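Long-range contact in acyl-CoA dehydrogenase (Bacillus anthracis, PDB 3OWA), which probably catalyses the FAD-dependent alpha,beta-dehydrogenation of acyl-CoA thioesters: residues L79-I91 with E132-G145. Residues are numbered along the deposited sequence; the frame is centred on the assembly and turned at random.
Sequences LLGADVPEEYGGI and EEQKKKYLPLLATG
The ring of Y88 lies on the first turns of helix 132-144 and carries most of the polar traffic. Its hydroxyl donates to E132, OH to OE1 2.8 Å. The bond meets the carboxylate on the syn side but 24° out of its plane. Ring and carboxylate planes are turned 57° apart. K135 NZ adds a weak bond to the same hydroxyl oxygen, and also donates to K345 O. Next along the helix, K136, its chain bent at chi3 and chi4, passes the ring edge with CG near the ring plane and ends on the backbone, NZ to E87 O 3.2 Å.

Both faces of the ring are covered. K135 CB sits over one, 3.9 Å from the ring centroid in a CH-pi contact, and E87 CG from its own loop lies over the opposite one. With chi1 at -57°, Y88 has CG beside its backbone N and anti to the carbonyl carbon, which turns the ring obliquely across the K135 chain while CB packs on L139 CD1.

Farther along, V84 adds apolar contacts: its CG1 touches L139 CB (4.0 Å) and A143 CB, while V127 of helix 124-129 touches both V84 and L139. A143 CB also rests against G89 O, at 3.5 Å. At the C-terminal end L80 CD1 presses tightly on G145 CA, 3.4 Å, where the helix finishes in a Schellman motif.

Two waters link backbones across the seam: one accepts from L80 N and donates to A143 O, the other donates to G89 O and P140 O. The loop after helix 64-76 is thus pinned along helix 132-144 within the all-helical N-terminal domain of the acyl-CoA dehydrogenase fold. With a carboxylate and an ammonium both at its hydroxyl, the phenol is probably polarised, its proton directed to E132 and its oxygen facing the lysine's charge.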
ATOM      1  N   LEU A  79     -33.310  -5.516  -5.891  1.00 42.63           N
ATOM      2  CA  LEU A  79     -31.911  -5.008  -5.833  1.00 41.01           C
ATOM      3  C   LEU A  79     -31.192  -4.746  -7.169  1.00 40.76           C
ATOM      4  O   LEU A  79     -30.109  -4.135  -7.197  1.00 40.34           O
ATOM      5  CB  LEU A  79     -31.043  -5.915  -4.933  1.00 40.44           C
ATOM      6  CG  LEU A  79     -31.598  -6.162  -3.514  1.00 41.84           C
ATOM      7  CD1 LEU A  79     -30.734  -7.142  -2.712  1.00 41.94           C
ATOM      8  CD2 LEU A  79     -31.793  -4.855  -2.737  1.00 40.32           C
ATOM      9  N   LEU A  80     -31.775  -5.178  -8.279  1.00 40.34           N
ATOM     10  CA  LEU A  80     -31.208  -4.857  -9.575  1.00 40.41           C
ATOM     11  C   LEU A  80     -31.932  -3.733 -10.290  1.00 40.98           C
ATOM     12  O   LEU A  80     -31.526  -3.327 -11.381  1.00 41.01           O
ATOM     13  CB  LEU A  80     -31.223  -6.095 -10.474  1.00 40.35           C
ATOM     14  CG  LEU A  80     -30.358  -7.293 -10.069  1.00 41.96           C
ATOM     15  CD1 LEU A  80     -30.206  -8.187 -11.279  1.00 40.29           C
ATOM     16  CD2 LEU A  80     -28.998  -6.852  -9.604  1.00 40.26           C
ATOM     17  N   GLY A  81     -33.033  -3.269  -9.719  1.00 41.03           N
ATOM     18  CA  GLY A  81     -33.862  -2.280 -10.389  1.00 41.11           C
ATOM     19  C   GLY A  81     -34.109  -0.993  -9.621  1.00 41.26           C
ATOM     20  O   GLY A  81     -35.022  -0.252  -9.966  1.00 41.04           O
ATOM     21  N   ALA A  82     -33.284  -0.713  -8.600  1.00 41.16           N
ATOM     22  CA  ALA A  82     -33.461   0.475  -7.753  1.00 42.10           C
ATOM     23  C   ALA A  82     -33.316   1.795  -8.524  1.00 42.85           C
ATOM     24  O   ALA A  82     -34.018   2.752  -8.241  1.00 43.36           O
ATOM     25  CB  ALA A  82     -32.524   0.431  -6.523  1.00 40.84           C
ATOM     26  N   ASP A  83     -32.413   1.825  -9.501  1.00 42.76           N
ATOM     27  CA  ASP A  83     -32.160   3.025 -10.311  1.00 44.25           C
ATOM     28  C   ASP A  83     -32.949   3.019 -11.624  1.00 43.88           C
ATOM     29  O   ASP A  83     -32.749   3.886 -12.477  1.00 43.84           O
ATOM     30  CB  ASP A  83     -30.661   3.162 -10.646  1.00 44.65           C
ATOM     31  CG  ASP A  83     -29.809   3.626  -9.454  1.00 48.79           C
ATOM     32  OD1 ASP A  83     -28.655   3.158  -9.360  1.00 51.85           O
ATOM     33  OD2 ASP A  83     -30.273   4.456  -8.629  1.00 53.95           O
ATOM     34  N   VAL A  84     -33.812   2.035 -11.800  1.00 43.65           N
ATOM     35  CA  VAL A  84     -34.667   1.992 -12.990  1.00 44.70           C
ATOM     36  C   VAL A  84     -36.081   2.467 -12.626  1.00 46.50           C
ATOM     37  O   VAL A  84     -36.680   1.934 -11.692  1.00 46.81           O
ATOM     38  CB  VAL A  84     -34.680   0.573 -13.594  1.00 44.38           C
ATOM     39  CG1 VAL A  84     -35.734   0.416 -14.729  1.00 43.35           C
ATOM     40  CG2 VAL A  84     -33.251   0.204 -14.071  1.00 41.17           C
ATOM     41  N   PRO A  85     -36.610   3.482 -13.351  1.00 48.32           N
ATOM     42  CA  PRO A  85     -37.992   3.946 -13.085  1.00 49.54           C
ATOM     43  C   PRO A  85     -39.021   2.820 -13.161  1.00 50.04           C
ATOM     44  O   PRO A  85     -38.846   1.824 -13.901  1.00 48.49           O
ATOM     45  CB  PRO A  85     -38.238   4.981 -14.181  1.00 49.95           C
ATOM     46  CG  PRO A  85     -36.864   5.468 -14.561  1.00 49.63           C
ATOM     47  CD  PRO A  85     -35.992   4.235 -14.460  1.00 48.09           C
ATOM     48  N   GLU A  86     -40.051   2.965 -12.339  1.00 51.35           N
ATOM     49  CA  GLU A  86     -41.200   2.049 -12.315  1.00 53.58           C
ATOM     50  C   GLU A  86     -41.874   1.839 -13.680  1.00 53.72           C
ATOM     51  O   GLU A  86     -42.269   0.722 -14.000  1.00 53.02           O
ATOM     52  CB  GLU A  86     -42.236   2.491 -11.261  1.00 54.90           C
ATOM     53  CG  GLU A  86     -41.872   2.039  -9.834  1.00 58.86           C
ATOM     54  CD  GLU A  86     -43.007   2.250  -8.831  1.00 65.68           C
ATOM     55  OE1 GLU A  86     -43.124   1.462  -7.859  1.00 68.00           O
ATOM     56  OE2 GLU A  86     -43.784   3.207  -9.020  1.00 69.92           O
ATOM     57  N   GLU A  87     -41.948   2.884 -14.501  1.00 54.62           N
ATOM     58  CA  GLU A  87     -42.616   2.750 -15.804  1.00 56.36           C
ATOM     59  C   GLU A  87     -41.845   1.897 -16.793  1.00 54.86           C
ATOM     60  O   GLU A  87     -42.380   1.513 -17.825  1.00 55.30           O
ATOM     61  CB  GLU A  87     -42.985   4.104 -16.434  1.00 58.02           C
ATOM     62  CG  GLU A  87     -41.818   4.972 -16.899  1.00 62.68           C
ATOM     63  CD  GLU A  87     -41.628   6.221 -16.036  1.00 70.09           C
ATOM     64  OE1 GLU A  87     -40.455   6.599 -15.777  1.00 73.11           O
ATOM     65  OE2 GLU A  87     -42.644   6.834 -15.612  1.00 74.27           O
ATOM     66  N   TYR A  88     -40.584   1.601 -16.474  1.00 52.73           N
ATOM     67  CA  TYR A  88     -39.795   0.704 -17.302  1.00 50.27           C
ATOM     68  C   TYR A  88     -39.517  -0.593 -16.586  1.00 49.16           C
ATOM     69  O   TYR A  88     -38.635  -1.325 -16.965  1.00 48.47           O
ATOM     70  CB  TYR A  88     -38.510   1.378 -17.738  1.00 49.67           C
ATOM     71  CG  TYR A  88     -38.743   2.657 -18.481  1.00 49.99           C
ATOM     72  CD1 TYR A  88     -39.479   2.670 -19.682  1.00 52.43           C
ATOM     73  CD2 TYR A  88     -38.239   3.859 -17.996  1.00 51.03           C
ATOM     74  CE1 TYR A  88     -39.703   3.856 -20.371  1.00 53.61           C
ATOM     75  CE2 TYR A  88     -38.449   5.055 -18.672  1.00 51.99           C
ATOM     76  CZ  TYR A  88     -39.184   5.050 -19.858  1.00 55.00           C
ATOM     77  OH  TYR A  88     -39.380   6.237 -20.522  1.00 56.87           O
ATOM     78  N   GLY A  89     -40.289  -0.877 -15.544  1.00 48.93           N
ATOM     79  CA  GLY A  89     -40.188  -2.150 -14.851  1.00 48.18           C
ATOM     80  C   GLY A  89     -39.241  -2.138 -13.663  1.00 47.23           C
ATOM     81  O   GLY A  89     -38.934  -3.192 -13.110  1.00 46.38           O
ATOM     82  N   GLY A  90     -38.812  -0.947 -13.252  1.00 47.05           N
ATOM     83  CA  GLY A  90     -37.902  -0.816 -12.121  1.00 46.69           C
ATOM     84  C   GLY A  90     -38.668  -0.551 -10.855  1.00 47.78           C
ATOM     85  O   GLY A  90     -39.897  -0.510 -10.873  1.00 49.20           O
ATOM     86  N   ILE A  91     -37.969  -0.387  -9.746  1.00 47.28           N
ATOM     87  CA  ILE A  91     -38.671   0.000  -8.510  1.00 48.68           C
ATOM     88  C   ILE A  91     -38.425   1.459  -8.140  1.00 48.18           C
ATOM     89  O   ILE A  91     -38.902   1.933  -7.104  1.00 49.65           O
ATOM     90  CB  ILE A  91     -38.420  -0.976  -7.322  1.00 48.84           C
ATOM     91  CG1 ILE A  91     -36.937  -1.013  -6.941  1.00 48.86           C
ATOM     92  CG2 ILE A  91     -38.971  -2.409  -7.654  1.00 48.77           C
ATOM     93  CD1 ILE A  91     -36.694  -1.564  -5.509  1.00 50.92           C
ATOM     94  N   GLU A 132     -37.168   5.978 -26.112  1.00 46.45           N
ATOM     95  CA  GLU A 132     -38.322   5.350 -25.503  1.00 47.66           C
ATOM     96  C   GLU A 132     -38.391   3.878 -25.846  1.00 47.06           C
ATOM     97  O   GLU A 132     -38.692   3.049 -24.986  1.00 47.49           O
ATOM     98  CB  GLU A 132     -39.612   6.046 -25.965  1.00 50.51           C
ATOM     99  CG  GLU A 132     -40.891   5.543 -25.281  1.00 54.23           C
ATOM    100  CD  GLU A 132     -40.923   5.821 -23.761  1.00 59.67           C
ATOM    101  OE1 GLU A 132     -40.078   6.592 -23.245  1.00 60.07           O
ATOM    102  OE2 GLU A 132     -41.816   5.262 -23.090  1.00 62.10           O
ATOM    103  N   GLU A 133     -38.125   3.562 -27.106  1.00 46.36           N
ATOM    104  CA  GLU A 133     -38.192   2.201 -27.599  1.00 46.64           C
ATOM    105  C   GLU A 133     -37.113   1.307 -26.949  1.00 44.28           C
ATOM    106  O   GLU A 133     -37.385   0.189 -26.526  1.00 43.47           O
ATOM    107  CB  GLU A 133     -38.049   2.217 -29.126  1.00 47.78           C
ATOM    108  CG  GLU A 133     -38.113   0.865 -29.777  1.00 55.13           C
ATOM    109  CD  GLU A 133     -37.557   0.863 -31.193  1.00 64.04           C
ATOM    110  OE1 GLU A 133     -36.595   1.625 -31.469  1.00 67.88           O
ATOM    111  OE2 GLU A 133     -38.080   0.082 -32.026  1.00 68.82           O
ATOM    112  N   GLN A 134     -35.894   1.823 -26.868  1.00 42.69           N
ATOM    113  CA  GLN A 134     -34.792   1.112 -26.200  1.00 41.12           C
ATOM    114  C   GLN A 134     -35.093   0.873 -24.715  1.00 40.50           C
ATOM    115  O   GLN A 134     -34.903  -0.216 -24.223  1.00 38.81           O
ATOM    116  CB  GLN A 134     -33.489   1.881 -26.396  1.00 40.08           C
ATOM    117  CG  GLN A 134     -33.023   1.913 -27.863  1.00 39.50           C
ATOM    118  CD  GLN A 134     -31.997   2.986 -28.095  1.00 39.32           C
ATOM    119  OE1 GLN A 134     -31.929   3.979 -27.347  1.00 36.69           O
ATOM    120  NE2 GLN A 134     -31.177   2.801 -29.126  1.00 37.01           N
ATOM    121  N   LYS A 135     -35.627   1.870 -24.024  1.00 40.93           N
ATOM    122  CA  LYS A 135     -35.959   1.675 -22.625  1.00 41.63           C
ATOM    123  C   LYS A 135     -37.037   0.635 -22.401  1.00 42.25           C
ATOM    124  O   LYS A 135     -36.872  -0.239 -21.556  1.00 40.87           O
ATOM    125  CB  LYS A 135     -36.318   2.990 -21.945  1.00 42.50           C
ATOM    126  CG  LYS A 135     -35.192   4.003 -22.024  1.00 42.23           C
ATOM    127  CD  LYS A 135     -35.483   5.231 -21.147  1.00 44.42           C
ATOM    128  CE  LYS A 135     -36.369   6.220 -21.878  1.00 46.43           C
ATOM    129  NZ  LYS A 135     -36.392   7.526 -21.212  1.00 49.24           N
ATOM    130  N   LYS A 136     -38.125   0.687 -23.172  1.00 44.01           N
ATOM    131  CA  LYS A 136     -39.220  -0.262 -22.940  1.00 46.01           C
ATOM    132  C   LYS A 136     -38.822  -1.669 -23.302  1.00 45.38           C
ATOM    133  O   LYS A 136     -39.277  -2.609 -22.683  1.00 45.92           O
ATOM    134  CB  LYS A 136     -40.521   0.139 -23.666  1.00 47.83           C
ATOM    135  CG  LYS A 136     -41.175   1.356 -23.043  1.00 51.62           C
ATOM    136  CD  LYS A 136     -42.687   1.370 -23.264  1.00 60.82           C
ATOM    137  CE  LYS A 136     -43.479   1.025 -21.980  1.00 64.64           C
ATOM    138  NZ  LYS A 136     -43.318   2.026 -20.851  1.00 64.59           N
ATOM    139  N   LYS A 137     -37.955  -1.804 -24.298  1.00 45.35           N
ATOM    140  CA  LYS A 137     -37.375  -3.084 -24.637  1.00 44.93           C
ATOM    141  C   LYS A 137     -36.435  -3.623 -23.538  1.00 44.16           C
ATOM    142  O   LYS A 137     -36.671  -4.717 -23.021  1.00 44.89           O
ATOM    143  CB  LYS A 137     -36.629  -2.986 -25.971  1.00 44.75           C
ATOM    144  CG  LYS A 137     -36.078  -4.301 -26.531  1.00 46.80           C
ATOM    145  CD  LYS A 137     -36.119  -4.260 -28.046  1.00 49.63           C
ATOM    146  CE  LYS A 137     -34.810  -4.602 -28.729  1.00 51.36           C
ATOM    147  NZ  LYS A 137     -34.545  -6.040 -29.021  1.00 49.15           N
ATOM    148  N   TYR A 138     -35.374  -2.885 -23.194  1.00 42.19           N
ATOM    149  CA  TYR A 138     -34.281  -3.490 -22.410  1.00 40.47           C
ATOM    150  C   TYR A 138     -34.471  -3.420 -20.906  1.00 39.97           C
ATOM    151  O   TYR A 138     -34.198  -4.392 -20.220  1.00 40.38           O
ATOM    152  CB  TYR A 138     -32.889  -2.980 -22.839  1.00 39.27           C
ATOM    153  CG  TYR A 138     -32.497  -3.465 -24.224  1.00 37.47           C
ATOM    154  CD1 TYR A 138     -32.662  -2.644 -25.350  1.00 37.72           C
ATOM    155  CD2 TYR A 138     -31.989  -4.755 -24.423  1.00 37.99           C
ATOM    156  CE1 TYR A 138     -32.322  -3.090 -26.647  1.00 36.48           C
ATOM    157  CE2 TYR A 138     -31.646  -5.219 -25.714  1.00 35.86           C
ATOM    158  CZ  TYR A 138     -31.817  -4.375 -26.813  1.00 36.34           C
ATOM    159  OH  TYR A 138     -31.490  -4.790 -28.079  1.00 39.73           O
ATOM    160  N   LEU A 139     -34.993  -2.311 -20.406  1.00 39.79           N
ATOM    161  CA  LEU A 139     -35.019  -2.066 -18.954  1.00 40.58           C
ATOM    162  C   LEU A 139     -35.822  -3.055 -18.089  1.00 42.30           C
ATOM    163  O   LEU A 139     -35.317  -3.458 -17.032  1.00 41.29           O
ATOM    164  CB  LEU A 139     -35.382  -0.629 -18.625  1.00 40.24           C
ATOM    165  CG  LEU A 139     -34.388   0.395 -19.164  1.00 38.99           C
ATOM    166  CD1 LEU A 139     -34.847   1.757 -18.734  1.00 39.54           C
ATOM    167  CD2 LEU A 139     -32.975   0.128 -18.637  1.00 38.50           C
ATOM    168  N   PRO A 140     -37.057  -3.450 -18.528  1.00 43.20           N
ATOM    169  CA  PRO A 140     -37.842  -4.380 -17.711  1.00 43.63           C
ATOM    170  C   PRO A 140     -37.071  -5.655 -17.419  1.00 42.66           C
ATOM    171  O   PRO A 140     -37.198  -6.222 -16.356  1.00 43.26           O
ATOM    172  CB  PRO A 140     -39.079  -4.687 -18.584  1.00 45.04           C
ATOM    173  CG  PRO A 140     -39.261  -3.440 -19.423  1.00 45.16           C
ATOM    174  CD  PRO A 140     -37.848  -2.908 -19.656  1.00 44.29           C
ATOM    175  N   LEU A 141     -36.249  -6.076 -18.359  1.00 41.62           N
ATOM    176  CA  LEU A 141     -35.500  -7.300 -18.244  1.00 40.23           C
ATOM    177  C   LEU A 141     -34.219  -7.104 -17.405  1.00 38.40           C
ATOM    178  O   LEU A 141     -33.869  -7.957 -16.584  1.00 37.66           O
ATOM    179  CB  LEU A 141     -35.144  -7.759 -19.644  1.00 41.00           C
ATOM    180  CG  LEU A 141     -36.330  -8.012 -20.587  1.00 44.99           C
ATOM    181  CD1 LEU A 141     -35.845  -7.823 -22.028  1.00 45.75           C
ATOM    182  CD2 LEU A 141     -36.910  -9.452 -20.343  1.00 44.71           C
ATOM    183  N   LEU A 142     -33.544  -5.979 -17.614  1.00 36.91           N
ATOM    184  CA  LEU A 142     -32.349  -5.648 -16.857  1.00 37.09           C
ATOM    185  C   LEU A 142     -32.706  -5.403 -15.388  1.00 37.75           C
ATOM    186  O   LEU A 142     -31.972  -5.811 -14.480  1.00 36.85           O
ATOM    187  CB  LEU A 142     -31.643  -4.448 -17.473  1.00 35.97           C
ATOM    188  CG  LEU A 142     -31.014  -4.663 -18.872  1.00 36.98           C
ATOM    189  CD1 LEU A 142     -30.518  -3.334 -19.421  1.00 37.09           C
ATOM    190  CD2 LEU A 142     -29.842  -5.638 -18.851  1.00 32.15           C
ATOM    191  N   ALA A 143     -33.868  -4.796 -15.153  1.00 39.25           N
ATOM    192  CA  ALA A 143     -34.283  -4.458 -13.795  1.00 40.09           C
ATOM    193  C   ALA A 143     -34.508  -5.691 -12.913  1.00 40.69           C
ATOM    194  O   ALA A 143     -34.341  -5.626 -11.697  1.00 40.88           O
ATOM    195  CB  ALA A 143     -35.524  -3.549 -13.808  1.00 41.03           C
ATOM    196  N   THR A 144     -34.855  -6.820 -13.516  1.00 41.05           N
ATOM    197  CA  THR A 144     -35.100  -8.036 -12.727  1.00 41.82           C
ATOM    198  C   THR A 144     -33.932  -9.007 -12.799  1.00 41.73           C
ATOM    199  O   THR A 144     -33.905 -10.041 -12.099  1.00 41.64           O
ATOM    200  CB  THR A 144     -36.341  -8.796 -13.220  1.00 43.10           C
ATOM    201  OG1 THR A 144     -36.148  -9.146 -14.590  1.00 42.01           O
ATOM    202  CG2 THR A 144     -37.611  -7.938 -13.074  1.00 43.33           C
ATOM    203  N   GLY A 145     -32.977  -8.703 -13.671  1.00 40.66           N
ATOM    204  CA  GLY A 145     -31.847  -9.602 -13.843  1.00 40.09           C
ATOM    205  C   GLY A 145     -32.155 -10.705 -14.833  1.00 41.06           C
ATOM    206  O   GLY A 145     -31.320 -11.567 -15.070  1.00 40.97           O
TER
HETATM  207  O   HOH W   1     -34.374  -6.010  -9.060  1.00 36.34           O
HETATM  208  O   HOH W   2     -39.300  -5.484 -14.895  1.00 51.82           O